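Local coordinates for protein arabinogalactan endo-1,4-beta-galactosidase (Ignisphaera aggregans, PDB 7OSK) that probably cleaves internal beta-1,4-galactosidic linkages of galactans and arabinogalactans, as a family 53 glycoside hydrolase domain from a hyperthermophilic archaeon, at residues 238-241 and 242-246; 185-188 and 189-192; 80-83 and 84-88. All blocks are in the same frame, centred on the assembly; numbering follows the deposited sequence.

Contact 1 (238-241 and 242-246); sequences ADFY and INFID
Phe240 and Phe244, one helical turn apart, send their rings out side by side in the same direction. Both have CG anti to the backbone N (chi1 168° and -173°), which swings the rings off the same flank of the helix. The ring planes lie only 30° apart but are slid past each other, with centroids 5.6 Å apart and little overlap. It is CB of Phe244 that sits over a face of the Phe240 ring, toward its rim, while Phe240 CZ comes within 3.9 Å of Phe244 CD2. An aromatic suits position 244, buried against Leu233 and edge to face with Trp206; Phe240 lies at the margin, on Asn193. On the barrel-facing side Ile245 slants across Tyr241, its CD1 lying 4.1 Å from CD2 of the tyrosine ring. The branched aliphatic chain packs beside the ring and on Phe255 and Ile258, and the tyrosine OH is hydrogen-bonded to Gly235 O. Beneath these pairs run i to i+4 backbone bonds, including Ile245 N to Tyr241 O at 2.8 Å. Apolar residues spaced four apart, with Asp239 and Asn243 on the exposed side, make this the amphipathic helix of a beta-alpha-beta unit in a TIM barrel, packed against strands 228-234 and 257-261.

Contact 2 (185-188 and 189-192); sequences MVQI and GNEI
Gly189 follows directly on Ile188, and its carbonyl O lies beside CG of Gln187 as the chain leaves the strand. Its phi is positive, 85°, and with this backbone a beta carbon would crowd the preceding carbonyl O; glycine, with no side chain, therefore suits the place. Asn190 then turns its side chain back over the same side as Gln187. With CG anti to the backbone N (chi1 -167°), its amide is carried to the end of the extended glutamine, and the two amide planes lie only 12° apart. Both groups are buried, so the asparagine needs polar company: ND2 bonds to Ala142 O, while OD1 receives weak bonds from Arg92 and His232. The backbone O of Asn190 is held as well, by a hydrogen bond from Gln147 NE2. The Asn-Glu pair at the C-terminal end of the fourth strand of a TIM barrel is a hallmark of clan GH-A glycosidases, in which that glutamate is the general acid/base; Glu191 is consistent with such a role. Its backbone has left-handed helical angles and its beta carbon points away from the strand, OE2 being hydrogen-bonded to Ser261 OG. The same side chain touches His232 and Ala234 of the neighbouring strand 228-234. Ile192 comes back toward the strand instead. Its CG1 is set between the backbone N and the carbonyl carbon, and both branches approach the carbonyl of Ile188, with CG2 3.8 Å and CD1 4.0 Å from the O of Ile188. The branched chain packs against that carbonyl, while the Ile188 side chain packs on Leu213, Ala216 and Ile217 of helix 206-223.

Contact 3 (80-83 and 84-88); sequences LDIL and KENGV
Leu80 accepts the first of the helical bonds here, from Lys84 N to its carbonyl O at 3.0 Å. The aliphatic CB of Lys84 rests against the same oxygen, and its long chain carries the charged end to Phe129 in a cation-pi contact. Asp81 O does likewise for Glu85 N at 3.1 Å; Glu85 stays on the exposed surface, where its carboxylate forms a salt bridge with Arg77. Ile82 lies side by side with Asn86, and its carbonyl O apparently takes a bond from Asn86 ND2, though the modelled length is doubtful. The fit is sensible: asparagine can offer a side-chain N-H to a carbonyl near the helix end, where Asn86 N itself binds only weakly. Leu83 O serves the closing motif. It receives Val88 N at 3.0 Å, and Gly87 N bonds to Lys84 O at 3.1 Å, the two bonds of a Schellman motif. Gly87 takes the positive phi, 113°, that the turn requires. The reversal brings CB of Val88 to 3.9 Å from CB of Leu83, an apolar seal over the helix end. Both side chains press on Val54 of strand 51-55, Leu83 also meets Ile91 of strand 90-95, and Leu80 reaches across to Phe120 and Ala124 of helix 114-126.

In the fold
The three contacts sample different layers of one eight-stranded beta/alpha barrel. Contact 2, at the end of the fourth strand, is the most central, its centre about 9 Å from that of the chain; contacts 1 and 3 belong to outer helices on opposite sides, their centres about 35 Å apart. Contacts 1 and 2 meet directly, CZ of Phe244 lying 3.3 Å from Ile192 O, so the loop after the fourth strand packs on the helix after the fifth. Contact 3 is separate, about 14 Å from contact 2 between nearest atoms. A hexanediol molecule, probably from the crystallisation liquor, lies about 6 Å from the Glu191 side chain and may mark the active-site pocket. None of the three is at the calcium site.

Contact 1 (238-241 and 242-246)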
loop_
_atom_site.group_PDB
_atom_site.type_symbol
_atom_site.label_atom_id
_atom_site.label_comp_id
_atom_site.label_asym_id
_atom_site.label_seq_id
_atom_site.Cartn_x
_atom_site.Cartn_y
_atom_site.Cartn_z
ATOM N N ALA A 238 18.608 -5.433 -4.283
ATOM C CA ALA A 238 19.262 -5.146 -3.007
ATOM C C ALA A 238 20.355 -4.087 -3.137
ATOM O O ALA A 238 20.478 -3.211 -2.282
ATOM C CB ALA A 238 19.840 -6.425 -2.417
ATOM N N ASP A 239 21.143 -4.162 -4.206
ATOM C CA ASP A 239 22.248 -3.229 -4.396
ATOM C C ASP A 239 21.747 -1.795 -4.565
ATOM O O ASP A 239 22.472 -0.843 -4.277
ATOM C CB ASP A 239 23.099 -3.635 -5.604
ATOM C CG ASP A 239 22.280 -3.797 -6.868
ATOM O OD1 ASP A 239 21.109 -4.219 -6.771
ATOM O OD2 ASP A 239 22.810 -3.504 -7.961
ATOM N N PHE A 240 20.510 -1.641 -5.029
ATOM C CA PHE A 240 19.915 -0.314 -5.168
ATOM C C PHE A 240 19.441 0.215 -3.820
ATOM O O PHE A 240 19.623 1.392 -3.513
ATOM C CB PHE A 240 18.747 -0.336 -6.155
ATOM C CG PHE A 240 17.923 0.921 -6.136
ATOM C CD1 PHE A 240 18.321 2.037 -6.855
ATOM C CD2 PHE A 240 16.756 0.988 -5.394
ATOM C CE1 PHE A 240 17.567 3.197 -6.836
ATOM C CE2 PHE A 240 15.998 2.143 -5.368
ATOM C CZ PHE A 240 16.403 3.250 -6.090
ATOM N N TYR A 241 18.826 -0.659 -3.024
ATOM C CA TYR A 241 18.370 -0.289 -1.688
ATOM C C TYR A 241 19.538 0.229 -0.857
ATOM O O TYR A 241 19.418 1.238 -0.160
ATOM C CB TYR A 241 17.715 -1.481 -0.988
ATOM C CG TYR A 241 16.254 -1.686 -1.327
ATOM C CD1 TYR A 241 15.862 -2.082 -2.602
ATOM C CD2 TYR A 241 15.266 -1.502 -0.367
ATOM C CE1 TYR A 241 14.527 -2.278 -2.914
ATOM C CE2 TYR A 241 13.928 -1.696 -0.669
ATOM C CZ TYR A 241 13.565 -2.084 -1.944
ATOM O OH TYR A 241 12.236 -2.280 -2.252
ATOM N N ILE A 242 20.667 -0.467 -0.942
ATOM C CA ILE A 242 21.875 -0.055 -0.241
ATOM C C ILE A 242 22.266 1.366 -0.628
ATOM O O ILE A 242 22.428 2.227 0.233
ATOM C CB ILE A 242 23.055 -1.005 -0.538
ATOM C CG1 ILE A 242 22.772 -2.388 0.053
ATOM C CG2 ILE A 242 24.358 -0.439 0.032
ATOM C CD1 ILE A 242 23.791 -3.446 -0.329
ATOM N N ASN A 243 22.420 1.600 -1.927
ATOM C CA ASN A 243 22.853 2.898 -2.429
ATOM C C ASN A 243 21.876 4.010 -2.073
ATOM O O ASN A 243 22.283 5.123 -1.742
ATOM C CB ASN A 243 23.035 2.845 -3.949
ATOM C CG ASN A 243 24.129 1.881 -4.376
ATOM O OD1 ASN A 243 25.125 1.700 -3.676
ATOM N ND2 ASN A 243 23.948 1.259 -5.537
ATOM N N PHE A 244 20.587 3.699 -2.139
ATOM C CA PHE A 244 19.546 4.695 -1.917
ATOM C C PHE A 244 19.376 5.029 -0.436
ATOM O O PHE A 244 19.282 6.199 -0.065
ATOM C CB PHE A 244 18.216 4.207 -2.491
ATOM C CG PHE A 244 17.126 5.240 -2.456
ATOM C CD1 PHE A 244 16.299 5.358 -1.349
ATOM C CD2 PHE A 244 16.931 6.094 -3.528
ATOM C CE1 PHE A 244 15.297 6.309 -1.315
ATOM C CE2 PHE A 244 15.930 7.047 -3.500
ATOM C CZ PHE A 244 15.111 7.155 -2.393
ATOM N N ILE A 245 19.334 4.002 0.405
ATOM C CA ILE A 245 19.082 4.198 1.829
ATOM C C ILE A 245 20.304 4.780 2.542
ATOM O O ILE A 245 20.166 5.661 3.389
ATOM C CB ILE A 245 18.660 2.876 2.503
ATOM C CG1 ILE A 245 17.331 2.400 1.907
ATOM C CG2 ILE A 245 18.527 3.055 4.020
ATOM C CD1 ILE A 245 16.868 1.043 2.401
ATOM N N ASP A 246 21.490 4.280 2.206
ATOM C CA ASP A 246 22.733 4.840 2.734
ATOM C C ASP A 246 22.776 6.347 2.521
ATOM O O ASP A 246 23.039 7.109 3.454
ATOM C CB ASP A 246 23.953 4.197 2.065
ATOM C CG ASP A 246 24.266 2.816 2.611
ATOM O OD1 ASP A 246 23.383 2.211 3.252
ATOM O OD2 ASP A 246 25.398 2.336 2.390
#

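Contact 2 (185-188 and 189-192)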
loop_
_atom_site.group_PDB
_atom_site.type_symbol
_atom_site.label_atom_id
_atom_site.label_comp_id
_atom_site.label_asym_id
_atom_site.label_seq_id
_atom_site.Cartn_x
_atom_site.Cartn_y
_atom_site.Cartn_z
ATOM N N MET A 185 1.048 4.929 11.231
ATOM C CA MET A 185 2.204 5.038 10.348
ATOM C C MET A 185 1.905 5.915 9.139
ATOM O O MET A 185 0.811 5.873 8.582
ATOM C CB MET A 185 2.648 3.652 9.882
ATOM C CG MET A 185 3.258 2.827 10.990
ATOM S SD MET A 185 3.941 1.251 10.454
ATOM C CE MET A 185 4.730 0.733 11.979
ATOM N N VAL A 186 2.893 6.708 8.742
ATOM C CA VAL A 186 2.778 7.556 7.564
ATOM C C VAL A 186 3.855 7.182 6.553
ATOM O O VAL A 186 4.997 6.904 6.912
ATOM C CB VAL A 186 2.887 9.050 7.932
ATOM C CG1 VAL A 186 3.020 9.919 6.678
ATOM C CG2 VAL A 186 1.674 9.471 8.748
ATOM N N GLN A 187 3.466 7.178 5.284
ATOM C CA GLN A 187 4.357 6.804 4.196
ATOM C C GLN A 187 4.643 8.006 3.302
ATOM O O GLN A 187 3.804 8.425 2.506
ATOM C CB GLN A 187 3.739 5.646 3.407
ATOM C CG GLN A 187 4.325 5.416 2.028
ATOM C CD GLN A 187 3.884 4.102 1.387
ATOM O OE1 GLN A 187 4.070 3.908 0.186
ATOM N NE2 GLN A 187 3.307 3.198 2.178
ATOM N N ILE A 188 5.845 8.553 3.450
ATOM C CA ILE A 188 6.232 9.777 2.759
ATOM C C ILE A 188 6.476 9.498 1.277
ATOM O O ILE A 188 7.587 9.157 0.870
ATOM C CB ILE A 188 7.510 10.405 3.376
ATOM C CG1 ILE A 188 7.412 10.477 4.904
ATOM C CG2 ILE A 188 7.763 11.791 2.792
ATOM C CD1 ILE A 188 6.275 11.335 5.424
ATOM N N GLY A 189 5.427 9.646 0.474
ATOM C CA GLY A 189 5.511 9.360 -0.946
ATOM C C GLY A 189 5.274 7.888 -1.218
ATOM O O GLY A 189 5.383 7.068 -0.306
ATOM N N ASN A 190 4.947 7.549 -2.464
ATOM C CA ASN A 190 4.723 6.155 -2.843
ATOM C C ASN A 190 5.766 5.669 -3.836
ATOM O O ASN A 190 5.853 6.175 -4.956
ATOM C CB ASN A 190 3.327 5.961 -3.438
ATOM C CG ASN A 190 2.943 4.494 -3.546
ATOM O OD1 ASN A 190 2.709 3.832 -2.536
ATOM N ND2 ASN A 190 2.880 3.980 -4.771
ATOM N N GLU A 191 6.538 4.671 -3.416
ATOM C CA GLU A 191 7.611 4.112 -4.229
ATOM C C GLU A 191 8.503 5.227 -4.771
ATOM O O GLU A 191 8.561 5.474 -5.977
ATOM C CB GLU A 191 7.030 3.271 -5.367
ATOM C CG GLU A 191 6.216 2.082 -4.882
ATOM C CD GLU A 191 5.647 1.249 -6.012
ATOM O OE1 GLU A 191 5.956 1.536 -7.186
ATOM O OE2 GLU A 191 4.891 0.299 -5.724
ATOM N N ILE A 192 9.199 5.891 -3.855
ATOM C CA ILE A 192 9.983 7.080 -4.173
ATOM C C ILE A 192 11.410 6.721 -4.594
ATOM O O ILE A 192 12.364 7.412 -4.241
ATOM C CB ILE A 192 10.022 8.047 -2.967
ATOM C CG1 ILE A 192 10.415 7.297 -1.692
ATOM C CG2 ILE A 192 8.663 8.694 -2.769
ATOM C CD1 ILE A 192 11.131 8.156 -0.676
#

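Contact 3 (80-83 and 84-88)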
loop_
_atom_site.group_PDB
_atom_site.type_symbol
_atom_site.label_atom_id
_atom_site.label_comp_id
_atom_site.label_asym_id
_atom_site.label_seq_id
_atom_site.Cartn_x
_atom_site.Cartn_y
_atom_site.Cartn_z
ATOM N N LEU A 80 -15.078 -4.162 6.815
ATOM C CA LEU A 80 -14.073 -4.163 7.870
ATOM C C LEU A 80 -14.292 -5.315 8.846
ATOM O O LEU A 80 -13.338 -5.842 9.414
ATOM C CB LEU A 80 -14.083 -2.829 8.620
ATOM C CG LEU A 80 -13.518 -1.627 7.861
ATOM C CD1 LEU A 80 -13.750 -0.351 8.650
ATOM C CD2 LEU A 80 -12.033 -1.812 7.567
ATOM N N ASP A 81 -15.547 -5.706 9.039
ATOM C CA ASP A 81 -15.854 -6.851 9.886
ATOM C C ASP A 81 -15.382 -8.140 9.219
ATOM O O ASP A 81 -14.892 -9.047 9.889
ATOM C CB ASP A 81 -17.355 -6.931 10.186
ATOM C CG ASP A 81 -17.822 -5.847 11.138
ATOM O OD1 ASP A 81 -17.014 -5.398 11.977
ATOM O OD2 ASP A 81 -19.002 -5.449 11.054
ATOM N N ILE A 82 -15.526 -8.214 7.898
ATOM C CA ILE A 82 -15.086 -9.389 7.155
ATOM C C ILE A 82 -13.568 -9.521 7.237
ATOM O O ILE A 82 -13.040 -10.620 7.404
ATOM C CB ILE A 82 -15.518 -9.328 5.675
ATOM C CG1 ILE A 82 -17.042 -9.223 5.572
ATOM C CG2 ILE A 82 -15.017 -10.563 4.920
ATOM C CD1 ILE A 82 -17.561 -9.053 4.152
ATOM N N LEU A 83 -12.871 -8.397 7.116
ATOM C CA LEU A 83 -11.416 -8.401 7.172
ATOM C C LEU A 83 -10.915 -8.773 8.562
ATOM O O LEU A 83 -9.977 -9.561 8.701
ATOM C CB LEU A 83 -10.863 -7.033 6.768
ATOM C CG LEU A 83 -11.122 -6.597 5.324
ATOM C CD1 LEU A 83 -10.534 -5.216 5.069
ATOM C CD2 LEU A 83 -10.555 -7.607 4.334
ATOM N N LYS A 84 -11.542 -8.209 9.589
ATOM C CA LYS A 84 -11.101 -8.432 10.961
ATOM C C LYS A 84 -11.239 -9.900 11.346
ATOM O O LYS A 84 -10.317 -10.485 11.914
ATOM C CB LYS A 84 -11.894 -7.556 11.938
ATOM C CG LYS A 84 -11.259 -7.417 13.325
ATOM C CD LYS A 84 -9.858 -6.799 13.262
ATOM C CE LYS A 84 -9.244 -6.642 14.644
ATOM N NZ LYS A 84 -7.840 -6.148 14.565
ATOM N N GLU A 85 -12.385 -10.494 11.027
ATOM C CA GLU A 85 -12.644 -11.882 11.393
ATOM C C GLU A 85 -11.787 -12.838 10.564
ATOM O O GLU A 85 -11.666 -14.018 10.894
ATOM C CB GLU A 85 -14.131 -12.217 11.229
ATOM C CG GLU A 85 -14.548 -12.695 9.840
ATOM C CD GLU A 85 -16.011 -13.100 9.787
ATOM O OE1 GLU A 85 -16.777 -12.666 10.673
ATOM O OE2 GLU A 85 -16.393 -13.854 8.865
ATOM N N ASN A 86 -11.197 -12.324 9.487
ATOM C CA ASN A 86 -10.334 -13.129 8.630
ATOM C C ASN A 86 -8.862 -13.023 9.017
ATOM O O ASN A 86 -8.017 -13.717 8.451
ATOM C CB ASN A 86 -10.513 -12.721 7.170
ATOM C CG ASN A 86 -11.643 -13.473 6.491
ATOM O OD1 ASN A 86 -11.425 -14.521 5.881
ATOM N ND2 ASN A 86 -12.859 -12.947 6.600
ATOM N N GLY A 87 -8.563 -12.148 9.974
ATOM C CA GLY A 87 -7.225 -12.044 10.528
ATOM C C GLY A 87 -6.510 -10.747 10.205
ATOM O O GLY A 87 -5.416 -10.499 10.714
ATOM N N VAL A 88 -7.115 -9.919 9.361
ATOM C CA VAL A 88 -6.506 -8.645 8.996
ATOM C C VAL A 88 -6.585 -7.666 10.163
ATOM O O VAL A 88 -7.657 -7.455 10.726
ATOM C CB VAL A 88 -7.183 -8.033 7.752
ATOM C CG1 VAL A 88 -6.610 -6.654 7.441
ATOM C CG2 VAL A 88 -7.019 -8.955 6.552
#